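PDB 5KCK: anthranilate synthase component I from Streptococcus pneumoniae serotype 4, which belongs to the anthranilate synthase family and is a mixed alpha-beta protein built largely on extended antiparallel sheets. Local coordinates for residues 87-92 and 127-132; 95-100 and 119-124; 259-264 and 403-408; 266-271 and 346-351. All coordinates share one frame; numbering follows the deposited sequence.

Contact 1 (87-92 and 127-132); sequences LPFGGG and ESYMVF
F89 and Y129 carry a buried loop-to-strand contact. Residues 87-92, in the loop from helix 70-78 to strand 92-97, pack against strand 128-133, the middle strand of a three-stranded antiparallel sheet. The two rings form a T-shaped pair: the edge of F89 points at a face of Y129, with centroids 5.3 Å apart and planes at 81°. F89 CD2 lies 4.0 Å from Y129 CD2, toward the rim of the tyrosine ring. Y129 CG sits between the backbone N and the carbonyl carbon (chi1 61°). The tyrosine OH meets the loop at G90 and G91, 3.1 Å from G90 C. A water in the plane of the tyrosine ring donates to G90 O at 3.0 Å and lies 2.6 Å from Y129 OH, joining hydroxyl and loop. Farther along the strand, V131 divides its branches: CG1 meets P88 CG tip to tip at 3.9 Å, while CG2 touches L87 CD1 at 4.0 Å. Strands 41-45 and 138-144 flank Y129 through A45 and I142, and S398 OG is hydrogen-bonded to F89 O. The arrangement is a loop laid over one sheet face and anchored by an edge-to-face aromatic pair.

Contact 2 (95-100 and 119-124); sequences GFVGYD and PDMHFF
F96 and H122 form the hydrogen-bonded pair of an antiparallel ladder between strands 92-97 and 121-126. F96 N reaches H122 O at 3.1 Å, and H122 N returns to F96 O at 3.3 Å. A shorter bond, G98 N to D120 O at 2.7 Å, prolongs the pairing beyond V97. Here the packing is tight. The F123 ring lies against bare backbone, its CD1 3.3 Å from N of G95, a residue with no side chain; F96 N stands over one face of that ring, toward the rim, and V97 CG2 comes to its edge, 3.8 Å from CE2. On the other side of the sheet the F96 ring has H122 N over the centre of one face and P119 O near its plane, 3.4 Å from CE2. H122 turns its imidazole to partners elsewhere, Y250 and E51. Toward the partly exposed D120 the contact is looser. The carboxylates stay apart, D100 OD2 4.5 Å from D120 OD1; a water donates to D100 OD2 (2.8 Å) and to D120 OD1, though more acceptors lie within reach than it has protons. Outside the segments, D120 OD1 forms a salt bridge with K386, while D100 is held by Y380 OH and G388 N. The chemistry implies two carboxylates, probably both charged, brought close just beyond the paired strands, their repulsion probably eased by the lysine and the water.

Contact 3 (259-264 and 403-408); sequences SLVSVK and MDLAIA
M403, L260 and L405 bury the most surface where strand 259-264 pairs antiparallel with strand 403-407. M403 leaves the backbone extended and bends at its last torsion (chi3 67°), which sets the methyl CE of this selenomethionine against two valines, 3.8 Å from V261 CG1 and 3.9 Å from V263 CG2. Its backbone makes two hydrogen bonds with that of V263: M403 N meets V263 O at 2.8 Å, and M403 O accepts from V263 N at 2.8 Å. L405 faces a classic beta bulge. Its carbonyl O takes L260 N at 2.8 Å and, weakly, V261 N at 3.3 Å, while L405 N donates to V261 O. L405 CD1 faces V261 CG1 at 4.3 Å. The extra residue shifts the register by one and turns L260 out of the alternation of V261 and V263. L260 then crosses the I407 side chain at about a right angle, CB 3.7 Å from CG1 of I407. D404, on the opposite sheet face from M403 and L405, is hydrogen-bonded through OD1 to Y241. Helix 354-361 covers the apolar face, with T361 against L260 and V261, A357 against V263 and L358 against L405; strands 267-270 and 393-398 flank the pair.

Contact 4 (266-271 and 346-351); sequences GIVTTN and GRLLPE
V268 and G346 are the hydrogen-bonded pair of a short antiparallel ladder, formed where strand 267-270 meets the end of strand 338-347 within the large antiparallel sheet. V268 N donates to G346 O at 2.9 Å and G346 N to V268 O at 3.0 Å, so the glycine is held through both of its polar atoms. One step on, past the non-hydrogen-bonded pair I267 and R347, L348 N reaches G266 O at 2.9 Å. G346 O also receives a CA-H...O contact from I267 CA at 3.4 Å, which gives this oxygen a second, weaker donor. A water adds to the pairing beyond the ladder: it donates to G266 O at 2.8 Å and, at a distance short enough to be uncertain, to L348 O, so G266 O accepts from both the amide of L348 and the water.

The apolar part lies on the V268 side of the sheet. V268 CG1 is anti to the backbone N (chi1 -173°), which leaves CG2, beside the N, to meet L348 CD1 at 3.7 Å and L348 CB at 3.9 Å. Helix 297-316 covers the same valine through I314, and V261 of the adjoining strand touches it too. On the opposite face the contact mixes an apolar group with a charged one. The R347 chain runs extended through CG and CD and then bends at chi3 (-53°), and I267 CD1 sits over one face of the guanidinium, 3.9 Å from R347 NH1.

Contacts 2, 3 and 4 belong to one large antiparallel sheet. Strand 393-398 separates contact 2 from contact 3, whose centres are 14 Å apart with nearest atoms about 5 Å from each other. Contacts 3 and 4 touch directly: strands 259-264 and 267-270 are neighbours, S262 O lies 2.9 Å from T269 N in a probable hydrogen bond, and the centres are 12 Å apart. Contact 1 involves a separate three-stranded sheet, yet 87-92 runs on into 95-100, and 119-124 into 127-132; the centres of contacts 1 and 2 are 20 Å apart. In contact 4, the nearest atoms of the R347 side chain and a bound glycerol, probably from the crystallisation liquor, are about 3 Å apart.

Contact 1 (87-92 and 127-132)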
loop_
_atom_site.group_PDB
_atom_site.type_symbol
_atom_site.label_atom_id
_atom_site.label_comp_id
_atom_site.label_asym_id
_atom_site.label_seq_id
_atom_site.Cartn_x
_atom_site.Cartn_y
_atom_site.Cartn_z
ATOM N N LEU A 87 6.555 -18.257 4.965
ATOM C CA LEU A 87 5.326 -17.563 4.605
ATOM C C LEU A 87 4.315 -17.679 5.742
ATOM O O LEU A 87 4.344 -18.652 6.501
ATOM C CB LEU A 87 4.737 -18.153 3.325
ATOM C CG LEU A 87 5.662 -18.164 2.101
ATOM C CD1 LEU A 87 5.076 -19.005 0.969
ATOM C CD2 LEU A 87 5.939 -16.737 1.626
ATOM N N PRO A 88 3.413 -16.702 5.896
ATOM C CA PRO A 88 2.500 -16.725 7.058
ATOM C C PRO A 88 1.684 -18.006 7.204
ATOM O O PRO A 88 1.492 -18.488 8.334
ATOM C CB PRO A 88 1.597 -15.505 6.810
ATOM C CG PRO A 88 1.772 -15.175 5.347
ATOM C CD PRO A 88 3.196 -15.512 5.058
ATOM N N PHE A 89 1.199 -18.574 6.097
ATOM C CA PHE A 89 0.315 -19.739 6.154
ATOM C C PHE A 89 1.074 -21.040 5.901
ATOM O O PHE A 89 1.064 -21.937 6.747
ATOM C CB PHE A 89 -0.851 -19.554 5.164
ATOM C CG PHE A 89 -1.715 -20.781 4.972
ATOM C CD1 PHE A 89 -2.429 -21.330 6.032
ATOM C CD2 PHE A 89 -1.837 -21.363 3.717
ATOM C CE1 PHE A 89 -3.226 -22.460 5.843
ATOM C CE2 PHE A 89 -2.640 -22.479 3.521
ATOM C CZ PHE A 89 -3.331 -23.031 4.591
ATOM N N GLY A 90 1.749 -21.158 4.762
ATOM C CA GLY A 90 2.542 -22.359 4.518
ATOM C C GLY A 90 1.777 -23.668 4.431
ATOM O O GLY A 90 2.371 -24.739 4.612
ATOM N N GLY A 91 0.486 -23.627 4.141
ATOM C CA GLY A 91 -0.249 -24.890 4.099
ATOM C C GLY A 91 -0.942 -25.190 5.412
ATOM O O GLY A 91 -0.515 -24.768 6.492
ATOM N N GLY A 92 -2.042 -25.934 5.315
ATOM C CA GLY A 92 -2.861 -26.219 6.476
ATOM C C GLY A 92 -4.349 -25.997 6.255
ATOM O O GLY A 92 -4.833 -26.117 5.126
ATOM N N GLU A 127 -2.847 -27.943 0.320
ATOM C CA GLU A 127 -1.437 -27.922 -0.051
ATOM C C GLU A 127 -1.219 -27.194 -1.371
ATOM O O GLU A 127 -0.106 -27.218 -1.908
ATOM C CB GLU A 127 -0.875 -29.345 -0.138
ATOM C CG GLU A 127 -1.666 -30.249 -1.060
ATOM C CD GLU A 127 -1.160 -31.687 -1.047
ATOM O OE1 GLU A 127 -0.600 -32.120 -0.008
ATOM O OE2 GLU A 127 -1.314 -32.371 -2.086
ATOM N N SER A 128 -2.254 -26.544 -1.899
ATOM C CA SER A 128 -2.169 -25.751 -3.121
ATOM C C SER A 128 -2.706 -24.369 -2.801
ATOM O O SER A 128 -3.887 -24.230 -2.465
ATOM C CB SER A 128 -2.978 -26.383 -4.259
ATOM O OG SER A 128 -2.694 -27.767 -4.382
ATOM N N TYR A 129 -1.858 -23.353 -2.915
ATOM C CA TYR A 129 -2.245 -22.023 -2.468
ATOM C C TYR A 129 -1.243 -21.003 -3.001
ATOM O O TYR A 129 -0.162 -21.349 -3.488
ATOM C CB TYR A 129 -2.329 -21.971 -0.934
ATOM C CG TYR A 129 -1.005 -22.284 -0.277
ATOM C CD1 TYR A 129 -0.601 -23.603 -0.081
ATOM C CD2 TYR A 129 -0.146 -21.267 0.115
ATOM C CE1 TYR A 129 0.611 -23.905 0.509
ATOM C CE2 TYR A 129 1.074 -21.554 0.708
ATOM C CZ TYR A 129 1.445 -22.880 0.896
ATOM O OH TYR A 129 2.649 -23.184 1.472
HETATM N N MSE A 130 -1.628 -19.737 -2.910
HETATM C CA MSE A 130 -0.764 -18.610 -3.245
HETATM C C MSE A 130 -0.671 -17.695 -2.045
HETATM O O MSE A 130 -1.647 -17.536 -1.316
HETATM C CB MSE A 130 -1.310 -17.791 -4.413
HETATM C CG MSE A 130 -1.592 -18.528 -5.681
HETATM SE SE MSE A 130 -2.568 -17.307 -6.845
HETATM C CE MSE A 130 -1.371 -15.896 -6.936
ATOM N N VAL A 131 0.481 -17.065 -1.849
ATOM C CA VAL A 131 0.649 -16.052 -0.817
ATOM C C VAL A 131 1.128 -14.776 -1.498
ATOM O O VAL A 131 2.172 -14.774 -2.164
ATOM C CB VAL A 131 1.626 -16.507 0.277
ATOM C CG1 VAL A 131 1.681 -15.485 1.411
ATOM C CG2 VAL A 131 1.208 -17.872 0.812
ATOM N N PHE A 132 0.350 -13.709 -1.361
ATOM C CA PHE A 132 0.748 -12.387 -1.835
ATOM C C PHE A 132 1.540 -11.714 -0.721
ATOM O O PHE A 132 0.979 -11.364 0.321
ATOM C CB PHE A 132 -0.470 -11.545 -2.211
ATOM C CG PHE A 132 -1.160 -11.981 -3.478
ATOM C CD1 PHE A 132 -1.909 -13.144 -3.511
ATOM C CD2 PHE A 132 -1.086 -11.202 -4.631
ATOM C CE1 PHE A 132 -2.555 -13.544 -4.680
ATOM C CE2 PHE A 132 -1.728 -11.592 -5.798
ATOM C CZ PHE A 132 -2.461 -12.767 -5.822
HETATM O O HOH W 1 3.298 -25.708 1.902
#

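Contact 2 (95-100 and 119-124)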
loop_
_atom_site.group_PDB
_atom_site.type_symbol
_atom_site.label_atom_id
_atom_site.label_comp_id
_atom_site.label_asym_id
_atom_site.label_seq_id
_atom_site.Cartn_x
_atom_site.Cartn_y
_atom_site.Cartn_z
ATOM N N GLY A 95 -10.779 -21.999 7.570
ATOM C CA GLY A 95 -12.177 -22.229 7.918
ATOM C C GLY A 95 -12.549 -21.481 9.180
ATOM O O GLY A 95 -11.948 -20.458 9.508
ATOM N N PHE A 96 -13.554 -22.003 9.885
ATOM C CA PHE A 96 -14.071 -21.339 11.077
ATOM C C PHE A 96 -14.449 -22.352 12.149
ATOM O O PHE A 96 -14.668 -23.539 11.889
ATOM C CB PHE A 96 -15.306 -20.476 10.778
ATOM C CG PHE A 96 -16.525 -21.269 10.445
ATOM C CD1 PHE A 96 -16.786 -21.637 9.136
ATOM C CD2 PHE A 96 -17.407 -21.667 11.434
ATOM C CE1 PHE A 96 -17.910 -22.377 8.819
ATOM C CE2 PHE A 96 -18.531 -22.409 11.121
ATOM C CZ PHE A 96 -18.778 -22.767 9.810
ATOM N N VAL A 97 -14.568 -21.830 13.362
ATOM C CA VAL A 97 -15.083 -22.546 14.519
ATOM C C VAL A 97 -16.278 -21.746 15.025
ATOM O O VAL A 97 -16.143 -20.565 15.374
ATOM C CB VAL A 97 -14.005 -22.704 15.604
ATOM C CG1 VAL A 97 -14.573 -23.324 16.851
ATOM C CG2 VAL A 97 -12.871 -23.558 15.074
ATOM N N GLY A 98 -17.451 -22.367 15.018
ATOM C CA GLY A 98 -18.646 -21.666 15.438
ATOM C C GLY A 98 -18.653 -21.391 16.930
ATOM O O GLY A 98 -18.004 -22.072 17.721
ATOM N N TYR A 99 -19.402 -20.356 17.309
ATOM C CA TYR A 99 -19.558 -20.010 18.717
ATOM C C TYR A 99 -19.950 -21.223 19.543
ATOM O O TYR A 99 -19.433 -21.432 20.648
ATOM C CB TYR A 99 -20.605 -18.905 18.839
ATOM C CG TYR A 99 -21.062 -18.564 20.240
ATOM C CD1 TYR A 99 -22.144 -19.231 20.825
ATOM C CD2 TYR A 99 -20.458 -17.544 20.954
ATOM C CE1 TYR A 99 -22.588 -18.906 22.104
ATOM C CE2 TYR A 99 -20.898 -17.202 22.222
ATOM C CZ TYR A 99 -21.957 -17.888 22.795
ATOM O OH TYR A 99 -22.379 -17.551 24.054
ATOM N N ASP A 100 -20.833 -22.061 18.998
ATOM C CA ASP A 100 -21.419 -23.160 19.750
ATOM C C ASP A 100 -20.463 -24.322 19.972
ATOM O O ASP A 100 -20.793 -25.231 20.741
ATOM C CB ASP A 100 -22.683 -23.615 19.034
ATOM C CG ASP A 100 -23.663 -22.470 18.844
ATOM O OD1 ASP A 100 -24.439 -22.209 19.780
ATOM O OD2 ASP A 100 -23.622 -21.805 17.783
ATOM N N PRO A 119 -22.565 -25.725 9.771
ATOM C CA PRO A 119 -21.943 -26.657 10.715
ATOM C C PRO A 119 -21.252 -25.900 11.837
ATOM O O PRO A 119 -20.936 -24.712 11.726
ATOM C CB PRO A 119 -20.938 -27.435 9.855
ATOM C CG PRO A 119 -20.774 -26.633 8.614
ATOM C CD PRO A 119 -22.054 -25.894 8.403
ATOM N N ASP A 120 -21.014 -26.606 12.937
ATOM C CA ASP A 120 -20.349 -25.966 14.059
ATOM C C ASP A 120 -18.870 -25.738 13.795
ATOM O O ASP A 120 -18.275 -24.845 14.407
ATOM C CB ASP A 120 -20.578 -26.794 15.315
ATOM C CG ASP A 120 -22.048 -26.862 15.680
ATOM O OD1 ASP A 120 -22.568 -25.857 16.198
ATOM O OD2 ASP A 120 -22.695 -27.898 15.416
HETATM N N MSE A 121 -18.282 -26.492 12.874
HETATM C CA MSE A 121 -16.900 -26.313 12.463
HETATM C C MSE A 121 -16.776 -26.776 11.024
HETATM O O MSE A 121 -17.361 -27.794 10.646
HETATM C CB MSE A 121 -15.945 -27.102 13.365
HETATM C CG MSE A 121 -14.497 -26.967 12.990
HETATM SE SE MSE A 121 -13.328 -28.098 14.073
HETATM C CE MSE A 121 -13.546 -29.769 13.090
ATOM N N HIS A 122 -16.016 -26.033 10.226
ATOM C CA HIS A 122 -15.809 -26.379 8.825
ATOM C C HIS A 122 -14.447 -25.854 8.392
ATOM O O HIS A 122 -14.216 -24.639 8.388
ATOM C CB HIS A 122 -16.920 -25.797 7.953
ATOM C CG HIS A 122 -17.161 -26.560 6.688
ATOM N ND1 HIS A 122 -18.318 -26.426 5.948
ATOM C CD2 HIS A 122 -16.395 -27.463 6.028
ATOM C CE1 HIS A 122 -18.255 -27.219 4.893
ATOM N NE2 HIS A 122 -17.098 -27.857 4.916
ATOM N N PHE A 123 -13.548 -26.765 8.034
ATOM C CA PHE A 123 -12.241 -26.404 7.509
ATOM C C PHE A 123 -11.988 -27.140 6.206
ATOM O O PHE A 123 -12.376 -28.303 6.050
ATOM C CB PHE A 123 -11.109 -26.740 8.504
ATOM C CG PHE A 123 -11.007 -25.782 9.653
ATOM C CD1 PHE A 123 -10.300 -24.594 9.519
ATOM C CD2 PHE A 123 -11.614 -26.068 10.871
ATOM C CE1 PHE A 123 -10.201 -23.705 10.580
ATOM C CE2 PHE A 123 -11.521 -25.186 11.939
ATOM C CZ PHE A 123 -10.816 -24.000 11.794
ATOM N N PHE A 124 -11.328 -26.463 5.280
ATOM C CA PHE A 124 -10.696 -27.128 4.153
ATOM C C PHE A 124 -9.187 -27.186 4.397
ATOM O O PHE A 124 -8.597 -26.265 4.970
ATOM C CB PHE A 124 -10.988 -26.398 2.836
ATOM C CG PHE A 124 -12.412 -26.504 2.357
ATOM C CD1 PHE A 124 -12.948 -27.724 1.973
ATOM C CD2 PHE A 124 -13.193 -25.368 2.224
ATOM C CE1 PHE A 124 -14.257 -27.818 1.503
ATOM C CE2 PHE A 124 -14.494 -25.452 1.746
ATOM C CZ PHE A 124 -15.029 -26.679 1.393
HETATM O O HOH W 2 -21.891 -22.936 15.839
#

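Contact 3 (259-264 and 403-408)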
loop_
_atom_site.group_PDB
_atom_site.type_symbol
_atom_site.label_atom_id
_atom_site.label_comp_id
_atom_site.label_asym_id
_atom_site.label_seq_id
_atom_site.Cartn_x
_atom_site.Cartn_y
_atom_site.Cartn_z
ATOM N N SER A 259 -8.745 -9.630 16.480
ATOM C CA SER A 259 -8.171 -10.958 16.610
ATOM C C SER A 259 -8.728 -11.654 17.845
ATOM O O SER A 259 -8.908 -11.030 18.891
ATOM C CB SER A 259 -6.651 -10.865 16.710
ATOM O OG SER A 259 -6.101 -12.138 17.006
ATOM N N LEU A 260 -9.022 -12.950 17.720
ATOM C CA LEU A 260 -9.337 -13.723 18.917
ATOM C C LEU A 260 -8.063 -14.196 19.603
ATOM O O LEU A 260 -7.867 -13.961 20.796
ATOM C CB LEU A 260 -10.223 -14.927 18.578
ATOM C CG LEU A 260 -10.469 -15.899 19.749
ATOM C CD1 LEU A 260 -11.520 -15.363 20.734
ATOM C CD2 LEU A 260 -10.850 -17.301 19.276
ATOM N N VAL A 261 -7.182 -14.858 18.854
ATOM C CA VAL A 261 -5.962 -15.428 19.405
ATOM C C VAL A 261 -5.077 -15.844 18.246
ATOM O O VAL A 261 -5.571 -16.228 17.179
ATOM C CB VAL A 261 -6.264 -16.629 20.325
ATOM C CG1 VAL A 261 -6.740 -17.829 19.504
ATOM C CG2 VAL A 261 -5.049 -16.987 21.171
ATOM N N SER A 262 -3.768 -15.752 18.434
ATOM C CA SER A 262 -2.828 -16.286 17.471
ATOM C C SER A 262 -1.742 -17.060 18.205
ATOM O O SER A 262 -1.444 -16.807 19.377
ATOM C CB SER A 262 -2.207 -15.187 16.620
ATOM O OG SER A 262 -1.296 -14.417 17.378
ATOM N N VAL A 263 -1.166 -18.023 17.504
ATOM C CA VAL A 263 -0.034 -18.785 17.998
ATOM C C VAL A 263 1.042 -18.734 16.934
ATOM O O VAL A 263 0.779 -19.057 15.770
ATOM C CB VAL A 263 -0.407 -20.239 18.313
ATOM C CG1 VAL A 263 0.793 -20.966 18.916
ATOM C CG2 VAL A 263 -1.616 -20.283 19.211
ATOM N N LYS A 264 2.249 -18.337 17.333
ATOM C CA LYS A 264 3.344 -18.138 16.389
ATOM C C LYS A 264 4.640 -18.545 17.077
ATOM O O LYS A 264 5.041 -17.919 18.064
ATOM C CB LYS A 264 3.392 -16.687 15.921
ATOM C CG LYS A 264 4.696 -16.284 15.257
ATOM C CD LYS A 264 4.659 -16.497 13.761
ATOM C CE LYS A 264 5.844 -15.809 13.096
ATOM N NZ LYS A 264 5.962 -14.377 13.511
HETATM N N MSE A 403 -1.063 -20.522 14.175
HETATM C CA MSE A 403 -2.493 -20.291 14.041
HETATM C C MSE A 403 -2.803 -18.816 14.147
HETATM O O MSE A 403 -2.139 -18.098 14.890
HETATM C CB MSE A 403 -3.261 -21.051 15.118
HETATM C CG MSE A 403 -4.758 -20.973 14.957
HETATM SE SE MSE A 403 -5.705 -21.971 16.341
HETATM C CE MSE A 403 -5.209 -20.862 17.896
ATOM N N ASP A 404 -3.810 -18.358 13.405
ATOM C CA ASP A 404 -4.261 -16.975 13.514
ATOM C C ASP A 404 -5.771 -16.943 13.327
ATOM O O ASP A 404 -6.271 -17.284 12.254
ATOM C CB ASP A 404 -3.554 -16.090 12.487
ATOM C CG ASP A 404 -3.804 -14.616 12.722
ATOM O OD1 ASP A 404 -4.406 -14.279 13.764
ATOM O OD2 ASP A 404 -3.394 -13.802 11.863
ATOM N N LEU A 405 -6.493 -16.539 14.371
ATOM C CA LEU A 405 -7.948 -16.603 14.392
ATOM C C LEU A 405 -8.535 -15.233 14.705
ATOM O O LEU A 405 -8.151 -14.600 15.694
ATOM C CB LEU A 405 -8.428 -17.624 15.428
ATOM C CG LEU A 405 -8.164 -19.100 15.120
ATOM C CD1 LEU A 405 -8.656 -19.947 16.265
ATOM C CD2 LEU A 405 -8.842 -19.512 13.813
ATOM N N ALA A 406 -9.472 -14.789 13.872
ATOM C CA ALA A 406 -10.247 -13.584 14.138
ATOM C C ALA A 406 -11.544 -13.915 14.877
ATOM O O ALA A 406 -12.119 -14.997 14.715
ATOM C CB ALA A 406 -10.573 -12.861 12.829
ATOM N N ILE A 407 -12.005 -12.966 15.693
ATOM C CA ILE A 407 -13.357 -13.042 16.244
ATOM C C ILE A 407 -14.370 -12.857 15.120
ATOM O O ILE A 407 -14.286 -11.898 14.346
ATOM C CB ILE A 407 -13.564 -11.968 17.321
ATOM C CG1 ILE A 407 -12.466 -12.022 18.391
ATOM C CG2 ILE A 407 -14.960 -12.106 17.940
ATOM C CD1 ILE A 407 -12.554 -10.852 19.366
ATOM N N ALA A 408 -15.365 -13.745 15.047
ATOM C CA ALA A 408 -16.338 -13.706 13.948
ATOM C C ALA A 408 -17.431 -12.662 14.224
ATOM O O ALA A 408 -18.603 -12.961 14.451
ATOM C CB ALA A 408 -16.920 -15.092 13.706
#

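Contact 4 (266-271 and 346-351)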
loop_
_atom_site.group_PDB
_atom_site.type_symbol
_atom_site.label_atom_id
_atom_site.label_comp_id
_atom_site.label_asym_id
_atom_site.label_seq_id
_atom_site.Cartn_x
_atom_site.Cartn_y
_atom_site.Cartn_z
ATOM N N GLY A 266 5.354 -20.996 19.079
ATOM C CA GLY A 266 5.173 -21.291 20.482
ATOM C C GLY A 266 4.725 -20.130 21.345
ATOM O O GLY A 266 4.542 -20.318 22.555
ATOM N N ILE A 267 4.555 -18.939 20.771
ATOM C CA ILE A 267 4.077 -17.764 21.492
ATOM C C ILE A 267 2.581 -17.595 21.226
ATOM O O ILE A 267 2.144 -17.577 20.065
ATOM C CB ILE A 267 4.856 -16.505 21.065
ATOM C CG1 ILE A 267 6.368 -16.761 21.110
ATOM C CG2 ILE A 267 4.460 -15.296 21.912
ATOM C CD1 ILE A 267 6.885 -17.234 22.464
ATOM N N VAL A 268 1.797 -17.475 22.296
ATOM C CA VAL A 268 0.367 -17.164 22.218
ATOM C C VAL A 268 0.179 -15.667 22.422
ATOM O O VAL A 268 0.731 -15.085 23.365
ATOM C CB VAL A 268 -0.431 -17.960 23.263
ATOM C CG1 VAL A 268 -1.925 -17.771 23.059
ATOM C CG2 VAL A 268 -0.063 -19.417 23.186
ATOM N N THR A 269 -0.606 -15.040 21.550
ATOM C CA THR A 269 -0.830 -13.599 21.596
ATOM C C THR A 269 -2.322 -13.298 21.560
ATOM O O THR A 269 -3.057 -13.888 20.768
ATOM C CB THR A 269 -0.144 -12.890 20.413
ATOM O OG1 THR A 269 1.267 -13.135 20.453
ATOM C CG2 THR A 269 -0.406 -11.380 20.444
ATOM N N THR A 270 -2.768 -12.376 22.415
ATOM C CA THR A 270 -4.079 -11.764 22.271
ATOM C C THR A 270 -3.911 -10.261 22.134
ATOM O O THR A 270 -2.889 -9.686 22.521
ATOM C CB THR A 270 -5.022 -12.062 23.453
ATOM O OG1 THR A 270 -4.467 -11.537 24.665
ATOM C CG2 THR A 270 -5.273 -13.554 23.605
ATOM N N ASN A 271 -4.936 -9.623 21.588
ATOM C CA ASN A 271 -4.900 -8.198 21.276
ATOM C C ASN A 271 -6.207 -7.579 21.763
ATOM O O ASN A 271 -7.115 -7.299 20.967
ATOM C CB ASN A 271 -4.660 -7.989 19.780
ATOM C CG ASN A 271 -4.669 -6.532 19.385
ATOM O OD1 ASN A 271 -5.364 -6.143 18.447
ATOM N ND2 ASN A 271 -3.906 -5.711 20.105
ATOM N N GLY A 346 2.364 -14.890 25.817
ATOM C CA GLY A 346 2.962 -15.871 26.705
ATOM C C GLY A 346 3.565 -17.024 25.930
ATOM O O GLY A 346 3.276 -17.223 24.746
ATOM N N ARG A 347 4.395 -17.804 26.623
ATOM C CA ARG A 347 5.057 -18.963 26.029
ATOM C C ARG A 347 4.231 -20.222 26.300
ATOM O O ARG A 347 4.157 -20.696 27.435
ATOM C CB ARG A 347 6.474 -19.101 26.578
ATOM C CG ARG A 347 7.299 -20.184 25.903
ATOM C CD ARG A 347 8.729 -20.192 26.438
ATOM N NE ARG A 347 9.337 -18.862 26.356
ATOM C CZ ARG A 347 9.885 -18.354 25.252
ATOM N NH1 ARG A 347 9.902 -19.062 24.129
ATOM N NH2 ARG A 347 10.410 -17.133 25.267
ATOM N N LEU A 348 3.625 -20.763 25.251
ATOM C CA LEU A 348 2.793 -21.958 25.360
ATOM C C LEU A 348 3.552 -23.113 26.015
ATOM O O LEU A 348 4.720 -23.358 25.710
ATOM C CB LEU A 348 2.327 -22.354 23.959
ATOM C CG LEU A 348 1.220 -23.379 23.770
ATOM C CD1 LEU A 348 -0.076 -22.873 24.383
ATOM C CD2 LEU A 348 1.053 -23.662 22.286
ATOM N N LEU A 349 2.886 -23.818 26.923
ATOM C CA LEU A 349 3.521 -24.938 27.604
ATOM C C LEU A 349 3.852 -26.044 26.603
ATOM O O LEU A 349 3.123 -26.245 25.628
ATOM C CB LEU A 349 2.620 -25.486 28.710
ATOM C CG LEU A 349 2.447 -24.586 29.930
ATOM C CD1 LEU A 349 1.253 -25.012 30.740
ATOM C CD2 LEU A 349 3.706 -24.594 30.795
ATOM N N PRO A 350 4.947 -26.779 26.829
ATOM C CA PRO A 350 5.461 -27.686 25.785
ATOM C C PRO A 350 4.518 -28.821 25.413
ATOM O O PRO A 350 4.581 -29.307 24.278
ATOM C CB PRO A 350 6.773 -28.217 26.389
ATOM C CG PRO A 350 6.672 -27.944 27.877
ATOM C CD PRO A 350 5.825 -26.721 28.016
ATOM N N GLU A 351 3.625 -29.238 26.294
ATOM C CA GLU A 351 2.709 -30.314 25.945
ATOM C C GLU A 351 1.424 -29.824 25.282
ATOM O O GLU A 351 0.605 -30.654 24.876
ATOM C CB GLU A 351 2.375 -31.148 27.190
ATOM C CG GLU A 351 1.524 -30.443 28.248
ATOM C CD GLU A 351 2.324 -29.523 29.166
ATOM O OE1 GLU A 351 3.524 -29.298 28.902
ATOM O OE2 GLU A 351 1.737 -29.026 30.154
HETATM O O HOH W 3 5.954 -22.460 23.715
#